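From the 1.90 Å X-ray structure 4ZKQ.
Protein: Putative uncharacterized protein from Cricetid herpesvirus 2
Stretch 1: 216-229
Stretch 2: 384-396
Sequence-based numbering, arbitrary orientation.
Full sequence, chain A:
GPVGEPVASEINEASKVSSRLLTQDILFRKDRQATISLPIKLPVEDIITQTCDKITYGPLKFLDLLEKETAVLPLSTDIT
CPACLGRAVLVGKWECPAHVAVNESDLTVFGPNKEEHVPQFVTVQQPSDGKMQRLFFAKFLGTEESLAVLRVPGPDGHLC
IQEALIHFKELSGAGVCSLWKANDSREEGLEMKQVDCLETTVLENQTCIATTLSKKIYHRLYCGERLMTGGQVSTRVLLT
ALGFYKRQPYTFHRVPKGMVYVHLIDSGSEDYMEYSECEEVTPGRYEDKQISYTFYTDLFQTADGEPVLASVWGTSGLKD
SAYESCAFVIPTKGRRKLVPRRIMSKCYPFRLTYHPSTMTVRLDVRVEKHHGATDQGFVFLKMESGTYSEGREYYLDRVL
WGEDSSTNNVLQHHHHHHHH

Stretch 1 (216-229) KIYHRLYCGERLMT
Stretch 2 384-396: ESGTYSEGREYYL

Seven backbone hydrogen bonds join the two strands. Tyr218, Arg220 and Tyr222 use both N and O: Tyr218 N to Thr387 O (2.9 Å), Ser389 N to Tyr218 O (2.9 Å), Arg220 N to Ser389 O (3.0 Å), Gly391 N to Arg220 O (2.8 Å), Tyr222 N to Gly391 O (2.8 Å) and Glu393 N to Tyr222 O (2.8 Å). Gly224 N to Glu393 O (3.2 Å) ends the ladder. There a type II' turn, Cys223 to Arg226, begins; Gly224 has phi 64° and psi -111°, a positive phi that favours glycine.

Strands 216-223 and 388-395 lie side by side in parallel, their axes 17° apart and 4.5 Å at closest approach. Both are extended. Tyr218 pairs with Tyr388, and the register runs unbroken to Cys223 with Glu393; the CA atoms of each of these two pairs are 4.7 Å apart.

Tyr218, Arg220, Tyr222, Tyr388, Glu390 and Arg392 share one face. The Arg392 guanidinium (chi1 m, chi2 t, chi3 t) stacks flat on the Tyr222 ring (chi1 m), centres 4.0 Å apart, a cation-pi contact. Arg392 NH2 forms a salt bridge with Glu390 OE1 (2.9 Å), and Arg392 NH1 bonds weakly to Gly224 O (3.4 Å). Arg220 (m, t, m) makes a long salt bridge from NH2 to Glu390 OE2 (3.8 Å). OE2 lies well out of the guanidinium plane, so only the charges attract. Water 4 accepts from Arg220 NH2 and donates to Glu390 OE2, at 2.7 Å each. Tyr218 (t) lays CB over the Tyr388 ring (m), with Tyr218 CB 3.8 Å from Tyr388 CD2.

On the other face, Leu221 (t, p) reaches over Gly391. A CB there would sit only 3.2 Å from Leu221 CD1, so glycine leaves the room. Cys223 CB (p) packs 4.0 Å from Tyr395 CE2. Buried Ile217 (t, t) covers the start, with Ile217 CG1 3.6 Å from Thr387 O. The contact buries 886 Å² in total.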

# COMPACT_ATOMS: atom_id res chain seq x y z
N LYS A 216 -13.08 0.74 6.25
CA LYS A 216 -14.38 0.12 6.04
C LYS A 216 -14.40 -0.54 4.66
O LYS A 216 -14.51 0.12 3.63
CB LYS A 216 -15.52 1.13 6.15
CG LYS A 216 -16.89 0.48 5.93
CD LYS A 216 -18.04 1.44 6.19
CE LYS A 216 -19.39 0.78 5.95
NZ LYS A 216 -20.51 1.77 5.96
N ILE A 217 -14.27 -1.86 4.68
CA ILE A 217 -14.28 -2.65 3.46
C ILE A 217 -14.60 -4.07 3.88
O ILE A 217 -14.09 -4.56 4.89
CB ILE A 217 -12.92 -2.57 2.71
CG1 ILE A 217 -12.99 -3.28 1.35
CG2 ILE A 217 -11.80 -3.14 3.57
CD1 ILE A 217 -11.87 -2.87 0.41
N TYR A 218 -15.49 -4.73 3.14
CA TYR A 218 -15.83 -6.10 3.48
C TYR A 218 -14.79 -7.02 2.85
O TYR A 218 -14.75 -7.18 1.63
CB TYR A 218 -17.24 -6.47 3.01
CG TYR A 218 -17.74 -7.70 3.74
CD1 TYR A 218 -17.34 -8.98 3.36
CD2 TYR A 218 -18.59 -7.59 4.84
CE1 TYR A 218 -17.78 -10.10 4.03
CE2 TYR A 218 -19.03 -8.71 5.52
CZ TYR A 218 -18.62 -9.96 5.11
OH TYR A 218 -19.06 -11.09 5.78
N HIS A 219 -13.94 -7.59 3.70
CA HIS A 219 -12.82 -8.40 3.24
C HIS A 219 -13.06 -9.86 3.56
O HIS A 219 -13.65 -10.20 4.59
CB HIS A 219 -11.52 -7.92 3.87
CG HIS A 219 -11.54 -7.93 5.37
ND1 HIS A 219 -11.07 -8.99 6.12
CD2 HIS A 219 -11.98 -7.00 6.26
CE1 HIS A 219 -11.22 -8.72 7.40
NE2 HIS A 219 -11.77 -7.52 7.51
N ARG A 220 -12.62 -10.72 2.65
CA ARG A 220 -12.64 -12.16 2.85
C ARG A 220 -11.33 -12.73 2.35
O ARG A 220 -10.77 -12.25 1.35
CB ARG A 220 -13.83 -12.80 2.14
CG ARG A 220 -15.13 -12.61 2.88
CD ARG A 220 -16.31 -13.15 2.12
NE ARG A 220 -16.67 -12.31 0.98
CZ ARG A 220 -17.80 -12.43 0.29
NH1 ARG A 220 -18.69 -13.35 0.62
NH2 ARG A 220 -18.03 -11.62 -0.74
N LEU A 221 -10.82 -13.73 3.05
CA LEU A 221 -9.59 -14.40 2.68
C LEU A 221 -9.85 -15.89 2.53
O LEU A 221 -10.46 -16.51 3.41
CB LEU A 221 -8.50 -14.15 3.72
CG LEU A 221 -7.17 -14.86 3.45
CD1 LEU A 221 -6.56 -14.44 2.12
CD2 LEU A 221 -6.20 -14.60 4.59
N TYR A 222 -9.41 -16.43 1.40
CA TYR A 222 -9.61 -17.84 1.08
C TYR A 222 -8.30 -18.55 0.82
O TYR A 222 -7.30 -17.93 0.44
CB TYR A 222 -10.47 -18.01 -0.17
CG TYR A 222 -11.83 -17.35 -0.15
CD1 TYR A 222 -11.96 -15.99 -0.38
CD2 TYR A 222 -12.98 -18.10 0.03
CE1 TYR A 222 -13.20 -15.39 -0.39
CE2 TYR A 222 -14.22 -17.51 0.02
CZ TYR A 222 -14.33 -16.16 -0.20
OH TYR A 222 -15.57 -15.57 -0.21
N CYS A 223 -8.31 -19.87 1.00
CA CYS A 223 -7.28 -20.73 0.44
C CYS A 223 -8.03 -21.64 -0.50
O CYS A 223 -8.82 -22.49 -0.08
CB CYS A 223 -6.52 -21.51 1.52
SG CYS A 223 -7.56 -22.46 2.65
N GLY A 224 -7.83 -21.41 -1.80
CA GLY A 224 -8.67 -22.03 -2.80
C GLY A 224 -10.08 -21.50 -2.63
O GLY A 224 -10.34 -20.32 -2.88
N GLU A 225 -10.98 -22.38 -2.18
CA GLU A 225 -12.38 -22.02 -1.98
C GLU A 225 -12.82 -22.29 -0.53
O GLU A 225 -14.02 -22.27 -0.23
CB GLU A 225 -13.26 -22.79 -2.98
CG GLU A 225 -13.04 -22.36 -4.44
CD GLU A 225 -13.85 -23.17 -5.44
OE1 GLU A 225 -13.38 -24.25 -5.85
OE2 GLU A 225 -14.95 -22.72 -5.83
N ARG A 226 -11.87 -22.52 0.36
CA ARG A 226 -12.16 -22.56 1.79
C ARG A 226 -11.97 -21.16 2.36
O ARG A 226 -10.90 -20.57 2.22
CB ARG A 226 -11.26 -23.55 2.53
CG ARG A 226 -11.42 -24.99 2.11
CD ARG A 226 -10.68 -25.88 3.09
NE ARG A 226 -10.41 -27.21 2.55
CZ ARG A 226 -11.00 -28.33 2.95
NH1 ARG A 226 -11.92 -28.32 3.91
NH2 ARG A 226 -10.67 -29.48 2.39
N LEU A 227 -13.00 -20.64 3.02
CA LEU A 227 -12.93 -19.31 3.63
C LEU A 227 -12.15 -19.36 4.93
O LEU A 227 -12.51 -20.09 5.85
CB LEU A 227 -14.34 -18.78 3.88
CG LEU A 227 -14.44 -17.42 4.57
CD1 LEU A 227 -13.93 -16.30 3.66
CD2 LEU A 227 -15.87 -17.16 4.99
N MET A 228 -11.07 -18.59 4.99
CA MET A 228 -10.20 -18.56 6.16
C MET A 228 -10.65 -17.50 7.16
O MET A 228 -10.74 -17.76 8.36
CB MET A 228 -8.76 -18.31 5.72
CG MET A 228 -8.26 -19.30 4.67
SD MET A 228 -6.66 -18.84 3.97
CE MET A 228 -5.64 -18.93 5.42
N THR A 229 -10.93 -16.29 6.67
CA THR A 229 -11.37 -15.21 7.54
C THR A 229 -12.09 -14.13 6.75
O THR A 229 -12.04 -14.10 5.52
CB THR A 229 -10.18 -14.59 8.30
OG1 THR A 229 -10.66 -13.57 9.18
CG2 THR A 229 -9.17 -13.99 7.33
N GLU A 384 -10.55 -6.52 -5.70
CA GLU A 384 -11.22 -5.56 -4.83
C GLU A 384 -11.96 -4.49 -5.60
O GLU A 384 -11.51 -4.02 -6.65
CB GLU A 384 -10.21 -4.90 -3.89
CG GLU A 384 -9.07 -4.21 -4.62
CD GLU A 384 -7.96 -3.76 -3.69
OE1 GLU A 384 -8.26 -3.25 -2.59
OE2 GLU A 384 -6.77 -3.90 -4.07
N SER A 385 -13.11 -4.10 -5.05
CA SER A 385 -13.82 -2.91 -5.46
C SER A 385 -13.58 -1.86 -4.39
O SER A 385 -12.67 -2.00 -3.58
CB SER A 385 -15.31 -3.19 -5.60
OG SER A 385 -15.84 -3.62 -4.36
N GLY A 386 -14.40 -0.82 -4.39
CA GLY A 386 -14.32 0.20 -3.36
C GLY A 386 -14.82 -0.28 -2.01
O GLY A 386 -14.42 0.26 -0.97
N THR A 387 -15.69 -1.29 -2.01
CA THR A 387 -16.39 -1.71 -0.80
C THR A 387 -16.18 -3.18 -0.42
O THR A 387 -16.56 -3.59 0.68
CB THR A 387 -17.90 -1.48 -0.96
OG1 THR A 387 -18.37 -2.19 -2.11
CG2 THR A 387 -18.20 -0.00 -1.12
N TYR A 388 -15.58 -3.96 -1.32
CA TYR A 388 -15.30 -5.39 -1.09
C TYR A 388 -13.90 -5.76 -1.55
O TYR A 388 -13.42 -5.26 -2.56
CB TYR A 388 -16.28 -6.28 -1.84
CG TYR A 388 -17.68 -6.36 -1.28
CD1 TYR A 388 -18.58 -5.33 -1.48
CD2 TYR A 388 -18.10 -7.48 -0.59
CE1 TYR A 388 -19.87 -5.40 -0.99
CE2 TYR A 388 -19.39 -7.57 -0.10
CZ TYR A 388 -20.27 -6.53 -0.30
OH TYR A 388 -21.55 -6.61 0.19
N SER A 389 -13.26 -6.68 -0.81
CA SER A 389 -12.02 -7.28 -1.25
C SER A 389 -12.02 -8.77 -0.97
O SER A 389 -12.53 -9.22 0.06
CB SER A 389 -10.81 -6.62 -0.58
OG SER A 389 -10.84 -6.81 0.82
N GLU A 390 -11.47 -9.52 -1.91
CA GLU A 390 -11.32 -10.97 -1.81
C GLU A 390 -9.87 -11.33 -2.03
O GLU A 390 -9.33 -11.04 -3.10
CB GLU A 390 -12.18 -11.70 -2.85
CG GLU A 390 -13.65 -11.76 -2.55
CD GLU A 390 -14.43 -12.41 -3.68
OE1 GLU A 390 -13.80 -13.03 -4.56
OE2 GLU A 390 -15.67 -12.31 -3.68
N GLY A 391 -9.25 -11.95 -1.03
CA GLY A 391 -7.92 -12.49 -1.18
C GLY A 391 -7.98 -14.00 -1.27
O GLY A 391 -8.81 -14.64 -0.60
N ARG A 392 -7.12 -14.58 -2.10
CA ARG A 392 -7.08 -16.02 -2.30
C ARG A 392 -5.65 -16.50 -2.37
O ARG A 392 -4.88 -16.08 -3.23
CB ARG A 392 -7.83 -16.40 -3.58
CG ARG A 392 -9.30 -16.07 -3.50
CD ARG A 392 -10.08 -16.52 -4.71
NE ARG A 392 -11.43 -15.95 -4.70
CZ ARG A 392 -12.50 -16.53 -4.18
NH1 ARG A 392 -12.41 -17.73 -3.61
NH2 ARG A 392 -13.67 -15.91 -4.22
N GLU A 393 -5.29 -17.38 -1.43
CA GLU A 393 -3.97 -17.98 -1.40
C GLU A 393 -4.01 -19.30 -2.14
O GLU A 393 -4.98 -20.06 -2.03
CB GLU A 393 -3.50 -18.18 0.05
CG GLU A 393 -3.26 -16.88 0.80
CD GLU A 393 -2.81 -17.08 2.24
OE1 GLU A 393 -2.31 -18.18 2.57
OE2 GLU A 393 -2.96 -16.13 3.03
N TYR A 394 -2.95 -19.57 -2.90
CA TYR A 394 -2.79 -20.82 -3.62
C TYR A 394 -1.44 -21.43 -3.28
O TYR A 394 -0.41 -20.75 -3.36
CB TYR A 394 -2.93 -20.62 -5.13
CG TYR A 394 -4.29 -20.13 -5.54
CD1 TYR A 394 -5.30 -21.03 -5.84
CD2 TYR A 394 -4.58 -18.77 -5.64
CE1 TYR A 394 -6.54 -20.61 -6.22
CE2 TYR A 394 -5.83 -18.33 -6.02
CZ TYR A 394 -6.81 -19.26 -6.31
OH TYR A 394 -8.07 -18.88 -6.69
N TYR A 395 -1.47 -22.69 -2.88
CA TYR A 395 -0.26 -23.44 -2.53
C TYR A 395 0.02 -24.43 -3.64
O TYR A 395 -0.78 -25.33 -3.91
CB TYR A 395 -0.43 -24.14 -1.18
CG TYR A 395 -1.02 -23.23 -0.12
CD1 TYR A 395 -0.47 -21.99 0.13
CD2 TYR A 395 -2.14 -23.60 0.60
CE1 TYR A 395 -1.00 -21.14 1.08
CE2 TYR A 395 -2.69 -22.76 1.55
CZ TYR A 395 -2.11 -21.53 1.78
OH TYR A 395 -2.65 -20.69 2.73
N LEU A 396 1.15 -24.22 -4.31
CA LEU A 396 1.52 -25.01 -5.47
C LEU A 396 2.46 -26.15 -5.10
O LEU A 396 3.18 -26.07 -4.11
CB LEU A 396 2.21 -24.12 -6.52
CG LEU A 396 1.35 -23.22 -7.41
CD1 LEU A 396 0.58 -22.20 -6.60
CD2 LEU A 396 2.24 -22.52 -8.43
O HOH W 1 -13.45 1.25 1.17
O HOH W 2 -15.40 -9.80 0.14
O HOH W 3 -9.46 -9.17 1.40
O HOH W 4 -16.47 -10.07 -2.32
O HOH W 5 -16.59 -16.84 -3.24